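Local coordinates for protein oligogalacturonate-specific porin KdgM (Dickeya dadantii, PDB 4FQE) that forms a monomeric beta-barrel porin in the bacterial outer membrane that is specific for oligogalacturonides and is required for full virulence, at residues V1-R6 / D19-S24; S34-W39 / G59-A64; W186-E191 / V210-S215. All blocks are in the same frame, centred on the assembly; numbering follows the deposited sequence. Where two conformers were deposited one is given.

Contact 1 of 3, residues V1-R6 / D19-S24; sequences VSIDYR and DRLLIS. With C8E ((hydroxyethyloxy)tri(ethyloxy)octane), chain G.
Arg20 reaches across to Asp4 and Arg6 together, and this charged group lies on the channel-facing side of an antiparallel hairpin in an outer-membrane barrel. Its CG stands between the backbone N and the carbonyl carbon (chi1 74°), and the chain then bends at chi2. Arg20 NE and NH2 both hydrogen-bond Asp4 OD1 at 3.2 Å, a side-on salt bridge to one oxygen; they come down on one face of the carboxylate, while OD1 lies in the guanidinium plane. The Arg6 guanidinium lies over one face of that of Arg20, centres 4.0 Å apart and planes 28° from parallel. The like charges are probably eased by Asp4 and by Glu36, which holds Arg20 NH1. Hydrogen bonding continues in six backbone links and in a water shared by Ser2 OG, Ser24 OG and Leu22 O. On the outer face Tyr5 OH hydrogen-bonds Asp19 OD1 at 2.5 Å, ring and carboxylate planes 15° apart. Apolar contacts complete that face: Ile3 CG1 lies 4.0 Å from Ile23 CG2, and a detergent tail passes Tyr5 CB, its C3 3.8 Å away. Strand 205-215 flanks 2-9 and strand 31-40 flanks 18-26, and Tyr189 of strand 186-195 bonds Asp4 OD1 from inside the barrel.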
loop_
_atom_site.group_PDB
_atom_site.type_symbol
_atom_site.label_atom_id
_atom_site.label_comp_id
_atom_site.label_asym_id
_atom_site.label_seq_id
_atom_site.Cartn_x
_atom_site.Cartn_y
_atom_site.Cartn_z
ATOM N N VAL A 1 11.198 -11.171 4.698
ATOM C CA VAL A 1 10.959 -10.929 3.273
ATOM C C VAL A 1 9.599 -11.487 2.871
ATOM O O VAL A 1 9.269 -12.601 3.220
ATOM C CB VAL A 1 12.043 -11.604 2.390
ATOM C CG1 VAL A 1 11.755 -11.338 0.924
ATOM C CG2 VAL A 1 13.431 -11.084 2.739
ATOM N N SER A 2 8.824 -10.687 2.162
ATOM C CA SER A 2 7.612 -11.134 1.559
ATOM C C SER A 2 7.577 -10.814 0.050
ATOM O O SER A 2 8.262 -9.911 -0.446
ATOM C CB SER A 2 6.403 -10.622 2.354
ATOM O OG SER A 2 6.230 -9.243 2.195
ATOM N N ILE A 3 6.838 -11.640 -0.683
ATOM C CA ILE A 3 6.595 -11.446 -2.101
ATOM C C ILE A 3 5.064 -11.438 -2.265
ATOM O O ILE A 3 4.363 -12.333 -1.776
ATOM C CB ILE A 3 7.228 -12.583 -2.921
ATOM C CG1 ILE A 3 8.749 -12.574 -2.761
ATOM C CG2 ILE A 3 6.860 -12.482 -4.408
ATOM C CD1 ILE A 3 9.426 -13.842 -3.264
ATOM N N ASP A 4 4.563 -10.412 -2.928
ATOM C CA ASP A 4 3.153 -10.142 -2.992
ATOM C C ASP A 4 2.808 -10.048 -4.468
ATOM O O ASP A 4 3.263 -9.152 -5.165
ATOM C CB ASP A 4 2.831 -8.841 -2.231
ATOM C CG ASP A 4 1.335 -8.550 -2.148
ATOM O OD1 ASP A 4 0.645 -8.496 -3.172
ATOM O OD2 ASP A 4 0.883 -8.257 -1.026
ATOM N N TYR A 5 1.978 -10.976 -4.920
ATOM C CA TYR A 5 1.390 -10.901 -6.228
ATOM C C TYR A 5 -0.060 -10.428 -6.165
ATOM O O TYR A 5 -0.814 -10.849 -5.292
ATOM C CB TYR A 5 1.380 -12.284 -6.897
ATOM C CG TYR A 5 0.488 -12.274 -8.128
ATOM C CD1 TYR A 5 0.897 -11.622 -9.296
ATOM C CD2 TYR A 5 -0.782 -12.832 -8.100
ATOM C CE1 TYR A 5 0.069 -11.588 -10.412
ATOM C CE2 TYR A 5 -1.621 -12.797 -9.208
ATOM C CZ TYR A 5 -1.181 -12.169 -10.357
ATOM O OH TYR A 5 -2.013 -12.145 -11.449
ATOM N N ARG A 6 -0.439 -9.551 -7.085
ATOM C CA ARG A 6 -1.783 -8.971 -7.079
ATOM C C ARG A 6 -2.271 -8.769 -8.517
ATOM O O ARG A 6 -1.511 -8.319 -9.378
ATOM C CB ARG A 6 -1.806 -7.629 -6.307
ATOM C CG ARG A 6 -3.200 -7.075 -6.065
ATOM C CD ARG A 6 -3.183 -5.778 -5.250
ATOM N NE ARG A 6 -2.747 -4.650 -6.078
ATOM C CZ ARG A 6 -2.426 -3.441 -5.626
ATOM N NH1 ARG A 6 -2.479 -3.156 -4.332
ATOM N NH2 ARG A 6 -2.050 -2.500 -6.505
ATOM N N ASP A 19 -1.296 -6.270 -13.318
ATOM C CA ASP A 19 -0.645 -7.209 -12.424
ATOM C C ASP A 19 0.594 -6.589 -11.794
ATOM O O ASP A 19 1.224 -5.672 -12.361
ATOM C CB ASP A 19 -0.246 -8.483 -13.166
ATOM C CG ASP A 19 -1.442 -9.297 -13.624
ATOM O OD1 ASP A 19 -2.008 -10.077 -12.843
ATOM O OD2 ASP A 19 -1.831 -9.180 -14.795
ATOM N N ARG A 20 0.958 -7.101 -10.632
ATOM C CA ARG A 20 2.173 -6.625 -9.966
ATOM C C ARG A 20 2.874 -7.711 -9.171
ATOM O O ARG A 20 2.252 -8.656 -8.691
ATOM C CB ARG A 20 1.854 -5.426 -9.051
ATOM C CG ARG A 20 1.118 -5.760 -7.752
ATOM C CD ARG A 20 2.053 -6.149 -6.605
ATOM N NE ARG A 20 1.382 -6.186 -5.292
ATOM C CZ ARG A 20 1.001 -5.134 -4.582
ATOM N NH1 ARG A 20 1.217 -3.892 -5.002
ATOM N NH2 ARG A 20 0.376 -5.334 -3.421
ATOM N N LEU A 21 4.178 -7.549 -8.971
ATOM C CA LEU A 21 4.887 -8.369 -8.032
ATOM C C LEU A 21 5.738 -7.448 -7.166
ATOM O O LEU A 21 6.579 -6.763 -7.705
ATOM C CB LEU A 21 5.813 -9.327 -8.755
ATOM C CG LEU A 21 6.244 -10.499 -7.879
ATOM C CD1 LEU A 21 5.044 -11.438 -7.876
ATOM C CD2 LEU A 21 7.523 -11.203 -8.383
ATOM N N LEU A 22 5.520 -7.505 -5.861
ATOM C CA LEU A 22 6.109 -6.563 -4.877
ATOM C C LEU A 22 6.846 -7.380 -3.852
ATOM O O LEU A 22 6.251 -8.216 -3.166
ATOM C CB LEU A 22 5.021 -5.715 -4.209
ATOM C CG LEU A 22 5.351 -4.935 -2.909
ATOM C CD1 LEU A 22 6.403 -3.866 -3.159
ATOM C CD2 LEU A 22 4.057 -4.335 -2.338
ATOM N N ILE A 23 8.157 -7.140 -3.763
ATOM C CA ILE A 23 9.006 -7.823 -2.832
ATOM C C ILE A 23 9.487 -6.816 -1.805
ATOM O O ILE A 23 9.961 -5.750 -2.177
ATOM C CB ILE A 23 10.247 -8.387 -3.581
ATOM C CG1 ILE A 23 9.821 -9.162 -4.828
ATOM C CG2 ILE A 23 11.060 -9.278 -2.660
ATOM C CD1 ILE A 23 11.020 -9.348 -5.785
ATOM N N SER A 24 9.406 -7.158 -0.529
ATOM C CA SER A 24 9.789 -6.188 0.493
ATOM C C SER A 24 10.276 -6.823 1.763
ATOM O O SER A 24 10.074 -8.022 2.022
ATOM C CB SER A 24 8.625 -5.245 0.747
ATOM O OG SER A 24 7.440 -5.912 0.841
HETATM C C1 C8E G . 5.292 -14.144 -6.881
HETATM C C2 C8E G . 4.057 -14.952 -6.555
HETATM C C3 C8E G . 3.590 -14.769 -5.109
HETATM C C4 C8E G . 4.638 -15.218 -4.096
HETATM C C5 C8E G . 4.934 -16.719 -4.150
HETATM C C6 C8E G . 6.380 -17.040 -4.536
HETATM C C7 C8E G . 7.168 -17.584 -3.350
HETATM C C8 C8E G . 8.378 -18.410 -3.795
HETATM O O9 C8E G . 8.756 -19.368 -2.805
HETATM C C10 C8E G . 7.893 -20.503 -2.849
HETATM C C11 C8E G . 8.242 -21.585 -1.860
HETATM O O12 C8E G . 7.045 -22.299 -1.511
HETATM C C13 C8E G . 6.302 -22.879 -2.614
HETATM C C14 C8E G . 6.642 -24.346 -2.818
HETATM O O15 C8E G . 5.941 -24.815 -3.991
HETATM C C16 C8E G . 6.552 -24.469 -5.233
HETATM C C17 C8E G . 5.632 -23.756 -6.190
HETATM O O18 C8E G . 6.440 -23.075 -7.155
HETATM C C19 C8E G . 5.944 -21.812 -7.568
HETATM C C20 C8E G . 6.873 -20.713 -7.090
HETATM O O21 C8E G . 6.844 -19.642 -8.042
HETATM O O HOH W 1 5.771 -7.647 -0.438
#

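Contact 2 of 3, residues S34-W39 / G59-A64; sequences SSEVKW and GTEVVA. With C8E ((hydroxyethyloxy)tri(ethyloxy)octane), chain F; OCT (N-octane), chain B.
Lys38 leans toward Glu61 beside Gly59, tying together two sequential strands of an antiparallel up-and-down beta barrel. Its CB lies 3.9 Å from Gly59 O, and CG, turned anti to the carbonyl carbon (chi1 -49°), is 4.2 Å from the same oxygen. CD and CE run on extended and carry NZ toward Glu61. At the tip Lys38 NZ makes a long salt bridge of 3.6 Å to Glu61 OE1; its stronger salt bridge is to Glu83 OE1 on strand 74-85. Glu61 in turn offers OE2 to Arg92, just as Glu36 offers OE2 to Arg20, so each carboxylate has a cationic partner beyond this strand pair. Backbone hydrogen bonds run both ways in the pairs Ser34-Val63, Glu36-Glu61 and Lys38-Gly59. The other face looks outward to the membrane: Ser35 CB lies 3.7 Å from C3 of a bound octane, and a detergent chain passes Thr60, Val62 and Ala64. Between the two glutamates, whose OE1 atoms stand 4.1 Å apart with carboxylate planes 40° from parallel, one water probably softens the repulsion, donating to Glu36 OE1 at 2.6 Å and to Glu61 OE1 at 2.8 Å.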
loop_
_atom_site.group_PDB
_atom_site.type_symbol
_atom_site.label_atom_id
_atom_site.label_comp_id
_atom_site.label_asym_id
_atom_site.label_seq_id
_atom_site.Cartn_x
_atom_site.Cartn_y
_atom_site.Cartn_z
ATOM N N SER A 34 11.642 -1.989 -0.579
ATOM C CA SER A 34 10.787 -2.796 -1.442
ATOM C C SER A 34 11.104 -2.538 -2.897
ATOM O O SER A 34 11.652 -1.494 -3.232
ATOM C CB SER A 34 9.310 -2.512 -1.148
ATOM O OG SER A 34 8.915 -1.222 -1.556
ATOM N N SER A 35 10.788 -3.513 -3.759
ATOM C CA SER A 35 10.942 -3.318 -5.196
ATOM C C SER A 35 9.680 -3.935 -5.837
ATOM O O SER A 35 9.229 -4.974 -5.400
ATOM C CB SER A 35 12.238 -4.011 -5.669
ATOM O OG SER A 35 12.510 -3.754 -7.038
ATOM N N GLU A 36 9.080 -3.250 -6.798
ATOM C CA GLU A 36 7.834 -3.720 -7.388
ATOM C C GLU A 36 7.955 -3.636 -8.900
ATOM O O GLU A 36 8.455 -2.641 -9.416
ATOM C CB GLU A 36 6.646 -2.894 -6.915
ATOM C CG GLU A 36 5.320 -3.393 -7.439
ATOM C CD GLU A 36 4.115 -2.707 -6.809
ATOM O OE1 GLU A 36 4.278 -1.710 -6.044
ATOM O OE2 GLU A 36 2.968 -3.169 -7.101
ATOM N N VAL A 37 7.509 -4.681 -9.589
ATOM C CA VAL A 37 7.390 -4.656 -11.031
ATOM C C VAL A 37 5.905 -4.748 -11.356
ATOM O O VAL A 37 5.167 -5.465 -10.674
ATOM C CB VAL A 37 8.218 -5.775 -11.696
ATOM C CG1 VAL A 37 9.680 -5.576 -11.351
ATOM C CG2 VAL A 37 7.740 -7.174 -11.316
ATOM N N LYS A 38 5.474 -3.963 -12.338
ATOM C CA LYS A 38 4.066 -3.805 -12.659
ATOM C C LYS A 38 3.919 -3.938 -14.150
ATOM O O LYS A 38 4.762 -3.446 -14.885
ATOM C CB LYS A 38 3.564 -2.411 -12.225
ATOM C CG LYS A 38 3.927 -1.997 -10.809
ATOM C CD LYS A 38 3.506 -0.547 -10.505
ATOM C CE LYS A 38 3.840 -0.163 -9.085
ATOM N NZ LYS A 38 3.583 1.271 -8.761
ATOM N N TRP A 39 2.862 -4.625 -14.579
ATOM C CA TRP A 39 2.481 -4.674 -15.976
ATOM C C TRP A 39 0.975 -4.663 -16.154
ATOM O O TRP A 39 0.232 -5.187 -15.303
ATOM C CB TRP A 39 3.131 -5.877 -16.647
ATOM C CG TRP A 39 2.743 -7.254 -16.150
ATOM C CD1 TRP A 39 1.927 -8.190 -16.792
ATOM C CD2 TRP A 39 3.214 -7.939 -14.937
ATOM N NE1 TRP A 39 1.835 -9.349 -16.063
ATOM C CE2 TRP A 39 2.589 -9.271 -14.944
ATOM C CE3 TRP A 39 4.040 -7.596 -13.881
ATOM C CZ2 TRP A 39 2.790 -10.187 -13.922
ATOM C CZ3 TRP A 39 4.244 -8.535 -12.862
ATOM C CH2 TRP A 39 3.618 -9.792 -12.875
ATOM N N GLY A 59 6.223 -1.055 -15.565
ATOM C CA GLY A 59 6.871 -0.131 -14.643
ATOM C C GLY A 59 7.539 -0.828 -13.490
ATOM O O GLY A 59 7.325 -2.015 -13.267
ATOM N N THR A 60 8.370 -0.077 -12.753
ATOM C CA THR A 60 8.989 -0.611 -11.560
ATOM C C THR A 60 9.068 0.478 -10.520
ATOM O O THR A 60 9.370 1.631 -10.868
ATOM C CB THR A 60 10.396 -1.149 -11.803
ATOM O OG1 THR A 60 10.853 -0.688 -13.069
ATOM C CG2 THR A 60 10.422 -2.672 -11.823
ATOM N N GLU A 61 8.859 0.107 -9.268
ATOM C CA GLU A 61 9.002 1.076 -8.166
ATOM C C GLU A 61 9.895 0.539 -7.064
ATOM O O GLU A 61 9.844 -0.626 -6.720
ATOM C CB GLU A 61 7.643 1.490 -7.619
ATOM C CG GLU A 61 7.696 2.577 -6.538
ATOM C CD GLU A 61 6.320 3.032 -6.099
ATOM O OE1 GLU A 61 5.474 2.169 -5.831
ATOM O OE2 GLU A 61 6.062 4.261 -6.029
ATOM N N VAL A 62 10.743 1.410 -6.518
ATOM C CA VAL A 62 11.537 1.053 -5.358
ATOM C C VAL A 62 11.241 2.052 -4.262
ATOM O O VAL A 62 11.028 3.234 -4.528
ATOM C CB VAL A 62 13.058 1.018 -5.657
ATOM C CG1 VAL A 62 13.539 2.371 -6.163
ATOM C CG2 VAL A 62 13.824 0.593 -4.406
ATOM N N VAL A 63 11.202 1.560 -3.029
ATOM C CA VAL A 63 10.873 2.379 -1.853
ATOM C C VAL A 63 11.904 2.032 -0.795
ATOM O O VAL A 63 12.157 0.856 -0.533
ATOM C CB VAL A 63 9.460 2.067 -1.275
ATOM C CG1 VAL A 63 9.079 3.000 -0.099
ATOM C CG2 VAL A 63 8.388 2.117 -2.364
ATOM N N ALA A 64 12.474 3.053 -0.186
ATOM C CA ALA A 64 13.252 2.924 1.052
ATOM C C ALA A 64 12.589 3.759 2.146
ATOM O O ALA A 64 12.055 4.819 1.874
ATOM C CB ALA A 64 14.694 3.384 0.824
HETATM C C1 C8E F . 18.084 4.261 0.011
HETATM C C2 C8E F . 17.770 5.193 -1.145
HETATM C C3 C8E F . 16.852 4.610 -2.235
HETATM C C4 C8E F . 17.100 3.143 -2.542
HETATM C C5 C8E F . 16.955 2.811 -4.025
HETATM C C6 C8E F . 17.548 1.428 -4.302
HETATM C C7 C8E F . 17.489 1.023 -5.784
HETATM C C8 C8E F . 18.797 1.304 -6.534
HETATM O O9 C8E F . 18.882 0.527 -7.732
HETATM C C10 C8E F . 19.301 1.227 -8.911
HETATM C C11 C8E F . 19.825 0.224 -9.935
HETATM O O12 C8E F . 18.921 0.089 -11.040
HETATM C C13 C8E F . 18.587 -1.268 -11.372
HETATM C C14 C8E F . 17.948 -1.371 -12.762
HETATM O O15 C8E F . 17.255 -0.158 -13.116
HETATM C C16 C8E F . 15.881 -0.321 -13.487
HETATM C C17 C8E F . 15.096 0.959 -13.183
HETATM O O18 C8E F . 14.832 1.033 -11.775
HETATM C C19 C8E F . 13.466 1.246 -11.401
HETATM C C20 C8E F . 13.337 2.441 -10.457
HETATM O O21 C8E F . 14.501 3.274 -10.517
HETATM C C1 OCT B . 16.560 -2.728 -5.274
HETATM C C2 OCT B . 15.737 -2.949 -4.013
HETATM C C3 OCT B . 15.424 -4.435 -3.815
HETATM C C4 OCT B . 14.441 -4.717 -2.670
HETATM C C5 OCT B . 14.450 -6.182 -2.240
HETATM C C6 OCT B . 13.747 -6.391 -0.895
HETATM C C7 OCT B . 14.490 -7.396 -0.027
HETATM C C8 OCT B . 15.673 -6.743 0.648
HETATM O O HOH W 2 8.335 -0.957 -4.250
HETATM O O HOH W 3 6.001 -0.367 -4.660
#

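Contact 3 of 3, residues W186-E191 / V210-S215; sequences WKPYVE and VGVQYS. With C8E ((hydroxyethyloxy)tri(ethyloxy)octane), chain G.
Trp186 and Tyr214 meet in an edge-to-face pair that forms the dense outer side of this C-terminal hairpin. The tyrosine presents its edge to the indole: Tyr214 CD2 sits over the six-membered ring, 3.5 Å from Trp186 CZ2; the centroids are 4.8 Å apart and the planes stand at 66°. Val212 CG2 fills in at the indole edge, 3.7 Å from Trp186 CE3. A detergent chain then lies across one face of the Tyr214 ring, its C7 over that face. Packing is equally close within the barrel at Tyr189, whose CG stands between the backbone N and the carbonyl carbon (chi1 65°). The ring lies over the neighbouring strand, with Gly211 CA 3.9 Å from its centroid in a CH-pi contact: the covering of a glycine by an aromatic ring known as aromatic rescue. Beyond Gly211, the Tyr189 OH has Asp4 OD1 as its partner.

The looser part is the polar pair Lys187 and Gln213, side by side on the inner face. Lys187 CE comes within 3.4 Å of Gln213 OE1, and a water accepts from Lys187 NZ at 2.7 Å and from Gln213 NE2 at 3.2 Å. The chemistry thus divides by face: the rings of Trp186 and Tyr214 meet detergent, as lipid-facing aromatics do in outer-membrane barrels, with valines and a proline beside them, whereas amine, amide and phenol groups bond to water or to polar partners within the channel.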
loop_
_atom_site.group_PDB
_atom_site.type_symbol
_atom_site.label_atom_id
_atom_site.label_comp_id
_atom_site.label_asym_id
_atom_site.label_seq_id
_atom_site.Cartn_x
_atom_site.Cartn_y
_atom_site.Cartn_z
ATOM N N TRP A 186 1.411 -17.961 3.938
ATOM C CA TRP A 186 0.490 -17.475 2.919
ATOM C C TRP A 186 -0.612 -16.619 3.459
ATOM O O TRP A 186 -1.356 -17.052 4.354
ATOM C CB TRP A 186 -0.154 -18.649 2.179
ATOM C CG TRP A 186 0.820 -19.530 1.476
ATOM C CD1 TRP A 186 1.346 -20.750 1.898
ATOM C CD2 TRP A 186 1.446 -19.266 0.166
ATOM N NE1 TRP A 186 2.242 -21.240 0.948
ATOM C CE2 TRP A 186 2.316 -20.410 -0.119
ATOM C CE3 TRP A 186 1.333 -18.258 -0.777
ATOM C CZ2 TRP A 186 3.086 -20.478 -1.279
ATOM C CZ3 TRP A 186 2.071 -18.359 -1.959
ATOM C CH2 TRP A 186 2.944 -19.428 -2.189
ATOM N N LYS A 187 -0.805 -15.455 2.851
ATOM C CA LYS A 187 -1.860 -14.503 3.237
ATOM C C LYS A 187 -2.579 -14.048 1.973
ATOM O O LYS A 187 -2.224 -13.008 1.366
ATOM C CB LYS A 187 -1.264 -13.293 4.030
ATOM C CG LYS A 187 -2.294 -12.279 4.558
ATOM C CD LYS A 187 -1.695 -11.108 5.341
ATOM C CE LYS A 187 -1.009 -10.048 4.478
ATOM N NZ LYS A 187 -0.466 -8.868 5.288
ATOM N N PRO A 188 -3.611 -14.808 1.553
ATOM C CA PRO A 188 -4.463 -14.334 0.474
ATOM C C PRO A 188 -5.332 -13.168 0.910
ATOM O O PRO A 188 -5.573 -13.012 2.091
ATOM C CB PRO A 188 -5.321 -15.556 0.144
ATOM C CG PRO A 188 -5.372 -16.347 1.387
ATOM C CD PRO A 188 -3.979 -16.176 1.968
ATOM N N TYR A 189 -5.733 -12.343 -0.061
ATOM C CA TYR A 189 -6.565 -11.210 0.177
ATOM C C TYR A 189 -7.341 -10.736 -1.033
ATOM O O TYR A 189 -7.010 -11.042 -2.154
ATOM C CB TYR A 189 -5.720 -10.063 0.733
ATOM C CG TYR A 189 -4.681 -9.538 -0.244
ATOM C CD1 TYR A 189 -3.386 -10.026 -0.256
ATOM C CD2 TYR A 189 -5.008 -8.544 -1.141
ATOM C CE1 TYR A 189 -2.436 -9.522 -1.147
ATOM C CE2 TYR A 189 -4.091 -8.044 -2.038
ATOM C CZ TYR A 189 -2.805 -8.519 -2.040
ATOM O OH TYR A 189 -1.911 -7.982 -2.989
ATOM N N VAL A 190 -8.388 -9.981 -0.755
ATOM C CA VAL A 190 -9.256 -9.375 -1.747
ATOM C C VAL A 190 -9.501 -7.913 -1.373
ATOM O O VAL A 190 -9.463 -7.535 -0.179
ATOM C CB VAL A 190 -10.601 -10.124 -1.886
ATOM C CG1 VAL A 190 -11.408 -10.164 -0.588
ATOM C CG2 VAL A 190 -11.438 -9.469 -2.968
ATOM N N GLU A 191 -9.690 -7.073 -2.387
ATOM C CA GLU A 191 -10.023 -5.670 -2.169
ATOM C C GLU A 191 -11.092 -5.256 -3.121
ATOM O O GLU A 191 -11.116 -5.699 -4.262
ATOM C CB GLU A 191 -8.809 -4.740 -2.387
ATOM C CG GLU A 191 -7.522 -5.196 -1.719
ATOM C CD GLU A 191 -6.324 -4.343 -2.071
ATOM O OE1 GLU A 191 -6.445 -3.081 -2.040
ATOM O OE2 GLU A 191 -5.246 -4.946 -2.356
ATOM N N VAL A 210 -7.427 -9.065 -6.359
ATOM C CA VAL A 210 -7.154 -10.262 -5.604
ATOM C C VAL A 210 -5.647 -10.458 -5.602
ATOM O O VAL A 210 -4.953 -10.176 -6.586
ATOM C CB VAL A 210 -7.854 -11.495 -6.211
ATOM C CG1 VAL A 210 -9.343 -11.366 -5.984
ATOM C CG2 VAL A 210 -7.468 -11.665 -7.704
ATOM N N GLY A 211 -5.137 -10.942 -4.484
ATOM C CA GLY A 211 -3.704 -11.189 -4.390
ATOM C C GLY A 211 -3.374 -12.174 -3.302
ATOM O O GLY A 211 -4.243 -12.664 -2.589
ATOM N N VAL A 212 -2.087 -12.450 -3.176
ATOM C CA VAL A 212 -1.581 -13.256 -2.100
ATOM C C VAL A 212 -0.177 -12.808 -1.776
ATOM O O VAL A 212 0.606 -12.454 -2.672
ATOM C CB VAL A 212 -1.610 -14.765 -2.441
ATOM C CG1 VAL A 212 -0.766 -15.040 -3.674
ATOM C CG2 VAL A 212 -1.162 -15.591 -1.224
ATOM N N GLN A 213 0.115 -12.817 -0.477
ATOM C CA GLN A 213 1.422 -12.445 0.034
ATOM C C GLN A 213 2.055 -13.668 0.639
ATOM O O GLN A 213 1.443 -14.325 1.519
ATOM C CB GLN A 213 1.256 -11.391 1.118
ATOM C CG GLN A 213 2.565 -10.770 1.551
ATOM C CD GLN A 213 2.397 -9.886 2.768
ATOM O OE1 GLN A 213 2.315 -10.371 3.890
ATOM N NE2 GLN A 213 2.292 -8.600 2.548
ATOM N N TYR A 214 3.244 -14.005 0.153
ATOM C CA TYR A 214 4.027 -15.089 0.679
ATOM C C TYR A 214 5.111 -14.465 1.557
ATOM O O TYR A 214 5.774 -13.561 1.106
ATOM C CB TYR A 214 4.734 -15.867 -0.436
ATOM C CG TYR A 214 5.618 -16.951 0.126
ATOM C CD1 TYR A 214 6.967 -16.718 0.385
ATOM C CD2 TYR A 214 5.093 -18.185 0.463
ATOM C CE1 TYR A 214 7.781 -17.704 0.920
ATOM C CE2 TYR A 214 5.894 -19.177 1.001
ATOM C CZ TYR A 214 7.229 -18.939 1.221
ATOM O OH TYR A 214 8.005 -19.923 1.765
ATOM N N SER A 215 5.241 -14.961 2.782
ATOM C CA SER A 215 6.295 -14.564 3.712
ATOM C C SER A 215 7.245 -15.722 3.994
ATOM O O SER A 215 6.829 -16.856 4.262
ATOM C CB SER A 215 5.697 -14.079 5.030
ATOM O OG SER A 215 4.875 -12.933 4.832
HETATM C C1 C8E G . 5.292 -14.144 -6.881
HETATM C C2 C8E G . 4.057 -14.952 -6.555
HETATM C C3 C8E G . 3.590 -14.769 -5.109
HETATM C C4 C8E G . 4.638 -15.218 -4.096
HETATM C C5 C8E G . 4.934 -16.719 -4.150
HETATM C C6 C8E G . 6.380 -17.040 -4.536
HETATM C C7 C8E G . 7.168 -17.584 -3.350
HETATM C C8 C8E G . 8.378 -18.410 -3.795
HETATM O O9 C8E G . 8.756 -19.368 -2.805
HETATM C C10 C8E G . 7.893 -20.503 -2.849
HETATM C C11 C8E G . 8.242 -21.585 -1.860
HETATM O O12 C8E G . 7.045 -22.299 -1.511
HETATM C C13 C8E G . 6.302 -22.879 -2.614
HETATM C C14 C8E G . 6.642 -24.346 -2.818
HETATM O O15 C8E G . 5.941 -24.815 -3.991
HETATM C C16 C8E G . 6.552 -24.469 -5.233
HETATM C C17 C8E G . 5.632 -23.756 -6.190
HETATM O O18 C8E G . 6.440 -23.075 -7.155
HETATM C C19 C8E G . 5.944 -21.812 -7.568
HETATM C C20 C8E G . 6.873 -20.713 -7.090
HETATM O O21 C8E G . 6.844 -19.642 -8.042
HETATM O O HOH W 4 1.698 -7.217 5.393
#

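Overall arrangement
All three contacts belong to one closed antiparallel barrel of twelve strands and follow one another around its wall. Along the chain they come in series, from contact 1 through contact 2 to contact 3, yet contact 1 lies between the others because the first strand, 2-9, pairs with the last, 205-215, and closes the barrel. Its centre is about 9 Å from each of theirs, while those of contacts 2 and 3 are about 18 Å apart. Contact 1 is joined to both: a salt bridge from Arg20 to Glu36 on one side, a probable hydrogen bond between Asp4 and Tyr189 on the other. The result is a largely polar inner face across six adjacent strands, its arginines and lysines consistent with passage of anionic oligogalacturonides.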